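Local coordinates for protein glutamine synthetase (Streptomyces coelicolor, PDB 4BAX) that belongs to the glutamine synthetase family and forms an assembly of ten chains, each combining a beta-grasp domain with a catalytic domain, at residues E156-N161 against W202-T207; F150-V155 against G179-Q184. All blocks are in the same frame, centred on the assembly; numbering follows the deposited sequence.

Contact 1. Residues E156-N161 against W202-T207; sequences EAHLEN and WLLYRT
H158 extends from helix 156-161 and lays its imidazole against the backbone of helix 202-207, its CG anti to its own backbone N. L204 covers one ring face in a CH-pi contact, its CB 4.0 Å from the centroid of the H158 ring and 27° off the ring normal. L204 CD1 lies over the same face but nearer the rim, 4.0 Å from H158 CG. The CD2 corner of the H158 ring meets the second helix edge-on, 3.6 Å from L203 C. The ring's rotation is further fixed by a hydrogen bond from NE2 to the carbonyl O of A200, one turn earlier on the second helix. This is helix-helix packing in the catalytic domain, joining helices 152-164 and 190-210. In these segments the axes approach to 9.3 Å, with 137° between their N-to-C directions, so the helices run roughly antiparallel but well splayed.

Further along the interface, N161 and T207 reach toward each other tip to tip. N161 ND2 donates to T207 OG1 at 3.1 Å with an N-H...O angle of 152°, and the acceptor lies close to the amide plane. T207 OG1, anti to its own carbonyl carbon, in turn donates to L203 O at 2.5 Å, from above the carbonyl plane. L203 O also accepts the helical bond from T207 N at 2.8 Å, so two donors of one residue grip this oxygen. The other branch of the threonine, CG2, is anti to its backbone N and packs 3.5 Å from A157 CB. P68 touches both N161 and L203. E156 and E160, which do not meet helix 202-207, form salt bridges with R70 and K5 of a neighbouring subunit.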
loop_
_atom_site.group_PDB
_atom_site.type_symbol
_atom_site.label_atom_id
_atom_site.label_comp_id
_atom_site.label_asym_id
_atom_site.label_seq_id
_atom_site.Cartn_x
_atom_site.Cartn_y
_atom_site.Cartn_z
ATOM N N GLU A 156 -27.569 1.015 15.109
ATOM C CA GLU A 156 -28.352 2.190 15.418
ATOM C C GLU A 156 -29.160 2.680 14.245
ATOM O O GLU A 156 -30.333 3.038 14.418
ATOM C CB GLU A 156 -27.479 3.314 15.954
ATOM C CG GLU A 156 -26.855 3.022 17.301
ATOM C CD GLU A 156 -27.817 3.232 18.493
ATOM O OE1 GLU A 156 -28.828 3.977 18.380
ATOM O OE2 GLU A 156 -27.538 2.662 19.567
ATOM N N ALA A 157 -28.574 2.648 13.049
ATOM C CA ALA A 157 -29.300 3.089 11.858
ATOM C C ALA A 157 -30.518 2.191 11.600
ATOM O O ALA A 157 -31.623 2.677 11.287
ATOM C CB ALA A 157 -28.380 3.105 10.665
ATOM N N HIS A 158 -30.325 0.892 11.785
ATOM C CA HIS A 158 -31.389 -0.081 11.616
ATOM C C HIS A 158 -32.519 0.059 12.656
ATOM O O HIS A 158 -33.715 0.003 12.310
ATOM C CB HIS A 158 -30.804 -1.469 11.649
ATOM C CG HIS A 158 -31.826 -2.557 11.700
ATOM N ND1 HIS A 158 -32.062 -3.301 12.837
ATOM C CD2 HIS A 158 -32.672 -3.024 10.755
ATOM C CE1 HIS A 158 -33.003 -4.189 12.584
ATOM N NE2 HIS A 158 -33.391 -4.044 11.328
ATOM N N LEU A 159 -32.152 0.278 13.917
ATOM C CA LEU A 159 -33.176 0.432 14.947
ATOM C C LEU A 159 -34.037 1.676 14.686
ATOM O O LEU A 159 -35.277 1.610 14.759
ATOM C CB LEU A 159 -32.554 0.456 16.344
ATOM C CG LEU A 159 -33.462 0.886 17.490
ATOM C CD1 LEU A 159 -34.491 -0.195 17.792
ATOM C CD2 LEU A 159 -32.632 1.191 18.713
ATOM N N GLU A 160 -33.382 2.794 14.369
ATOM C CA GLU A 160 -34.097 4.024 14.044
ATOM C C GLU A 160 -34.956 3.818 12.790
ATOM O O GLU A 160 -36.102 4.247 12.728
ATOM C CB GLU A 160 -33.120 5.191 13.865
ATOM C CG GLU A 160 -33.778 6.557 13.577
ATOM C CD GLU A 160 -34.660 7.066 14.749
ATOM O OE1 GLU A 160 -34.769 6.381 15.791
ATOM O OE2 GLU A 160 -35.259 8.159 14.632
ATOM N N ASN A 161 -34.424 3.068 11.829
ATOM C CA ASN A 161 -35.168 2.762 10.620
ATOM C C ASN A 161 -36.411 1.906 10.895
ATOM O O ASN A 161 -37.475 2.173 10.325
ATOM C CB ASN A 161 -34.253 2.073 9.608
ATOM C CG ASN A 161 -33.411 3.069 8.824
ATOM O OD1 ASN A 161 -33.733 4.255 8.783
ATOM N ND2 ASN A 161 -32.336 2.595 8.196
ATOM N N TRP A 202 -35.301 -7.278 6.153
ATOM C CA TRP A 202 -35.023 -6.615 4.902
ATOM C C TRP A 202 -34.349 -5.273 5.206
ATOM O O TRP A 202 -33.401 -4.878 4.516
ATOM C CB TRP A 202 -36.301 -6.441 4.057
ATOM C CG TRP A 202 -36.017 -5.817 2.718
ATOM C CD1 TRP A 202 -35.713 -6.485 1.557
ATOM C CD2 TRP A 202 -35.990 -4.410 2.391
ATOM N NE1 TRP A 202 -35.491 -5.579 0.535
ATOM C CE2 TRP A 202 -35.665 -4.305 1.018
ATOM C CE3 TRP A 202 -36.198 -3.236 3.123
ATOM C CZ2 TRP A 202 -35.561 -3.076 0.366
ATOM C CZ3 TRP A 202 -36.090 -2.025 2.471
ATOM C CH2 TRP A 202 -35.777 -1.953 1.105
ATOM N N LEU A 203 -34.811 -4.595 6.254
ATOM C CA LEU A 203 -34.234 -3.318 6.653
ATOM C C LEU A 203 -32.785 -3.457 7.154
ATOM O O LEU A 203 -31.966 -2.537 6.962
ATOM C CB LEU A 203 -35.108 -2.657 7.710
ATOM C CG LEU A 203 -36.371 -1.956 7.205
ATOM C CD1 LEU A 203 -37.248 -1.556 8.394
ATOM C CD2 LEU A 203 -36.032 -0.730 6.370
ATOM N N LEU A 204 -32.461 -4.575 7.807
ATOM C CA LEU A 204 -31.093 -4.778 8.292
ATOM C C LEU A 204 -30.083 -4.926 7.149
ATOM O O LEU A 204 -29.092 -4.183 7.080
ATOM C CB LEU A 204 -31.029 -5.982 9.233
ATOM C CG LEU A 204 -29.605 -6.300 9.740
ATOM C CD1 LEU A 204 -29.011 -5.243 10.709
ATOM C CD2 LEU A 204 -29.571 -7.699 10.362
ATOM N N TYR A 205 -30.398 -5.816 6.209
ATOM C CA TYR A 205 -29.537 -6.065 5.062
ATOM C C TYR A 205 -29.374 -4.794 4.285
ATOM O O TYR A 205 -28.282 -4.416 3.881
ATOM C CB TYR A 205 -30.186 -7.073 4.132
ATOM C CG TYR A 205 -30.367 -8.461 4.664
ATOM C CD1 TYR A 205 -29.322 -9.164 5.259
ATOM C CD2 TYR A 205 -31.595 -9.098 4.526
ATOM C CE1 TYR A 205 -29.524 -10.468 5.721
ATOM C CE2 TYR A 205 -31.798 -10.378 4.980
ATOM C CZ TYR A 205 -30.773 -11.063 5.569
ATOM O OH TYR A 205 -31.021 -12.345 6.012
ATOM N N ARG A 206 -30.506 -4.151 4.072
ATOM C CA ARG A 206 -30.550 -2.944 3.282
ATOM C C ARG A 206 -29.830 -1.754 3.945
ATOM O O ARG A 206 -29.032 -1.077 3.293
ATOM C CB ARG A 206 -31.994 -2.627 2.909
ATOM C CG ARG A 206 -32.238 -1.292 2.272
ATOM C CD ARG A 206 -31.780 -1.227 0.852
ATOM N NE ARG A 206 -32.030 0.089 0.281
ATOM C CZ ARG A 206 -31.235 1.140 0.465
ATOM N NH1 ARG A 206 -30.143 1.031 1.224
ATOM N NH2 ARG A 206 -31.539 2.308 -0.100
ATOM N N THR A 207 -30.030 -1.577 5.252
ATOM C CA THR A 207 -29.338 -0.532 6.004
ATOM C C THR A 207 -27.820 -0.770 5.980
ATOM O O THR A 207 -27.039 0.175 5.784
ATOM C CB THR A 207 -29.834 -0.464 7.472
ATOM O OG1 THR A 207 -31.228 -0.175 7.467
ATOM C CG2 THR A 207 -29.133 0.633 8.247
#

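Contact 2. Residues F150-V155 against G179-Q184; sequences FGRDVV and GQWEFQ
The start of an alpha-helix packs here on a beta-strand of the catalytic domain, with one tryptophan, W181, carrying most of the contact. W181 CG is anti to its own carbonyl carbon, and the indole spans from the strand to the first turn of helix 152-164. At the ring edge, NE1 donates to the carbonyl O of F150, 2.9 Å away, with an N-H...O angle of 157°. The oxygen lies in the indole plane and the nitrogen lies in the carbonyl plane, so the bond limits the turning of the indole and ties W181 to the F150-G151 peptide just ahead of the helix.

Over one indole face stands V155, its CG2 3.5 Å from the centroid of the five-membered ring of W181, a CH-pi contact almost along the ring normal. The valine's CG1, anti to its backbone N, stands on the same side of the plane but beyond the rim of the benzene part, 3.9 Å from W181 CE3. R152 crosses the far end of the indole at about a right angle. Its CG is 3.7 Å from W181 CH2, and the same CH2 lies over a face of the guanidinium, whose plane is turned 78° from the indole. NE of R152 forms a salt bridge with E209 of a neighbouring subunit.

G151 occupies the N-cap position. At its positive phi (93°) a CB would jam against the carbonyl O of F150, which suits a glycine here. G151 O accepts from V155 N at 3.0 Å, closing the first turn. Just before it, F150 CD1 lies 3.9 Å from G179 N, where the loop passes the beginning of the strand.

Strand 180-188 runs between strands 110-121 and 169-174, antiparallel to both. V155 also touches Y117 and I172 on these neighbours, W181 meets F119 and A174, and V154 turns to A208 of helix 190-210.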
loop_
_atom_site.group_PDB
_atom_site.type_symbol
_atom_site.label_atom_id
_atom_site.label_comp_id
_atom_site.label_asym_id
_atom_site.label_seq_id
_atom_site.Cartn_x
_atom_site.Cartn_y
_atom_site.Cartn_z
ATOM N N PHE A 150 -18.524 -4.013 17.670
ATOM C CA PHE A 150 -18.344 -3.844 16.230
ATOM C C PHE A 150 -19.673 -3.697 15.521
ATOM O O PHE A 150 -20.545 -4.564 15.647
ATOM C CB PHE A 150 -17.543 -5.015 15.628
ATOM C CG PHE A 150 -16.326 -5.393 16.428
ATOM C CD1 PHE A 150 -16.427 -6.222 17.533
ATOM C CD2 PHE A 150 -15.069 -4.891 16.075
ATOM C CE1 PHE A 150 -15.308 -6.553 18.277
ATOM C CE2 PHE A 150 -13.936 -5.218 16.810
ATOM C CZ PHE A 150 -14.063 -6.057 17.917
ATOM N N GLY A 151 -19.815 -2.601 14.772
ATOM C CA GLY A 151 -21.017 -2.379 13.979
ATOM C C GLY A 151 -22.147 -1.582 14.604
ATOM O O GLY A 151 -23.246 -1.582 14.062
ATOM N N ARG A 152 -21.884 -0.878 15.700
ATOM C CA ARG A 152 -22.937 -0.138 16.389
ATOM C C ARG A 152 -23.562 0.923 15.514
ATOM O O ARG A 152 -24.751 1.196 15.641
ATOM C CB ARG A 152 -22.455 0.475 17.707
ATOM C CG ARG A 152 -23.546 0.498 18.764
ATOM C CD ARG A 152 -23.344 1.610 19.778
ATOM N NE ARG A 152 -22.389 1.180 20.794
ATOM C CZ ARG A 152 -22.696 0.393 21.822
ATOM N NH1 ARG A 152 -23.937 -0.039 22.002
ATOM N NH2 ARG A 152 -21.763 0.051 22.697
ATOM N N ASP A 153 -22.774 1.530 14.640
ATOM C CA ASP A 153 -23.338 2.525 13.739
ATOM C C ASP A 153 -24.427 1.881 12.842
ATOM O O ASP A 153 -25.492 2.475 12.646
ATOM C CB ASP A 153 -22.240 3.210 12.915
ATOM C CG ASP A 153 -21.278 2.214 12.275
ATOM O OD1 ASP A 153 -21.263 1.027 12.689
ATOM O OD2 ASP A 153 -20.521 2.628 11.368
ATOM N N VAL A 154 -24.184 0.658 12.350
ATOM C CA VAL A 154 -25.180 -0.068 11.552
ATOM C C VAL A 154 -26.410 -0.399 12.396
ATOM O O VAL A 154 -27.552 -0.201 11.972
ATOM C CB VAL A 154 -24.616 -1.409 10.977
ATOM C CG1 VAL A 154 -25.620 -1.998 9.967
ATOM C CG2 VAL A 154 -23.269 -1.241 10.280
ATOM N N VAL A 155 -26.160 -0.888 13.604
ATOM C CA VAL A 155 -27.225 -1.310 14.489
ATOM C C VAL A 155 -28.157 -0.147 14.835
ATOM O O VAL A 155 -29.392 -0.291 14.827
ATOM C CB VAL A 155 -26.646 -1.898 15.753
ATOM C CG1 VAL A 155 -27.761 -2.172 16.758
ATOM C CG2 VAL A 155 -25.846 -3.161 15.413
ATOM N N GLY A 179 -19.414 -8.746 17.054
ATOM C CA GLY A 179 -20.155 -8.401 15.862
ATOM C C GLY A 179 -21.498 -9.094 15.788
ATOM O O GLY A 179 -22.162 -9.026 14.743
ATOM N N GLN A 180 -21.901 -9.736 16.889
ATOM C CA GLN A 180 -23.201 -10.390 16.966
ATOM C C GLN A 180 -24.148 -9.530 17.764
ATOM O O GLN A 180 -23.796 -9.007 18.833
ATOM C CB GLN A 180 -23.075 -11.774 17.605
ATOM C CG GLN A 180 -24.206 -12.755 17.277
ATOM C CD GLN A 180 -23.943 -14.156 17.811
ATOM O OE1 GLN A 180 -23.925 -14.391 19.026
ATOM N NE2 GLN A 180 -23.736 -15.100 16.896
ATOM N N TRP A 181 -25.366 -9.417 17.235
ATOM C CA TRP A 181 -26.359 -8.510 17.781
ATOM C C TRP A 181 -27.737 -9.151 17.806
ATOM O O TRP A 181 -27.978 -10.186 17.155
ATOM C CB TRP A 181 -26.405 -7.226 16.950
ATOM C CG TRP A 181 -25.163 -6.393 17.017
ATOM C CD1 TRP A 181 -24.047 -6.537 16.250
ATOM C CD2 TRP A 181 -24.906 -5.296 17.897
ATOM N NE1 TRP A 181 -23.110 -5.592 16.590
ATOM C CE2 TRP A 181 -23.616 -4.815 17.598
ATOM C CE3 TRP A 181 -25.643 -4.664 18.901
ATOM C CZ2 TRP A 181 -23.048 -3.736 18.269
ATOM C CZ3 TRP A 181 -25.071 -3.587 19.566
ATOM C CH2 TRP A 181 -23.792 -3.134 19.242
ATOM N N GLU A 182 -28.629 -8.512 18.563
ATOM C CA GLU A 182 -30.012 -8.948 18.672
ATOM C C GLU A 182 -30.977 -7.775 18.688
ATOM O O GLU A 182 -30.658 -6.710 19.215
ATOM C CB GLU A 182 -30.200 -9.774 19.938
ATOM C CG GLU A 182 -31.545 -10.446 20.065
ATOM C CD GLU A 182 -31.748 -11.044 21.455
ATOM O OE1 GLU A 182 -31.085 -12.076 21.759
ATOM O OE2 GLU A 182 -32.549 -10.485 22.246
ATOM N N PHE A 183 -32.140 -7.971 18.073
ATOM C CA PHE A 183 -33.285 -7.078 18.249
ATOM C C PHE A 183 -34.535 -7.908 18.542
ATOM O O PHE A 183 -34.663 -9.033 18.063
ATOM C CB PHE A 183 -33.466 -6.111 17.059
ATOM C CG PHE A 183 -33.881 -6.788 15.768
ATOM C CD1 PHE A 183 -35.214 -7.066 15.497
ATOM C CD2 PHE A 183 -32.932 -7.166 14.832
ATOM C CE1 PHE A 183 -35.593 -7.702 14.305
ATOM C CE2 PHE A 183 -33.312 -7.797 13.650
ATOM C CZ PHE A 183 -34.647 -8.058 13.391
ATOM N N GLN A 184 -35.443 -7.367 19.344
ATOM C CA GLN A 184 -36.615 -8.124 19.778
ATOM C C GLN A 184 -37.878 -7.542 19.155
ATOM O O GLN A 184 -38.143 -6.342 19.302
ATOM C CB GLN A 184 -36.711 -8.119 21.307
ATOM C CG GLN A 184 -35.491 -8.732 22.002
ATOM C CD GLN A 184 -34.676 -7.682 22.741
ATOM O OE1 GLN A 184 -35.236 -6.715 23.256
ATOM N NE2 GLN A 184 -33.351 -7.861 22.796
#

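Along the chain, helix 152-164 comes first and serves both contacts: residues 150-155, with its first turn, in contact 2 and the next stretch, 156-161, in contact 1. Strand 169-174 follows, and contact 2 then closes a 23-residue loop when strand 180-188 arrives against the start of the helix. The chain continues directly into helix 190-210, where contact 1 closes a 40-residue loop. The segments alternate in sequence, so the two closures cross rather than nest. They also touch in space, H158 CE1 lying 3.7 Å from F183 CD2. Together they tie helix 152-164 to the catalytic-domain sheet and to helix 190-210.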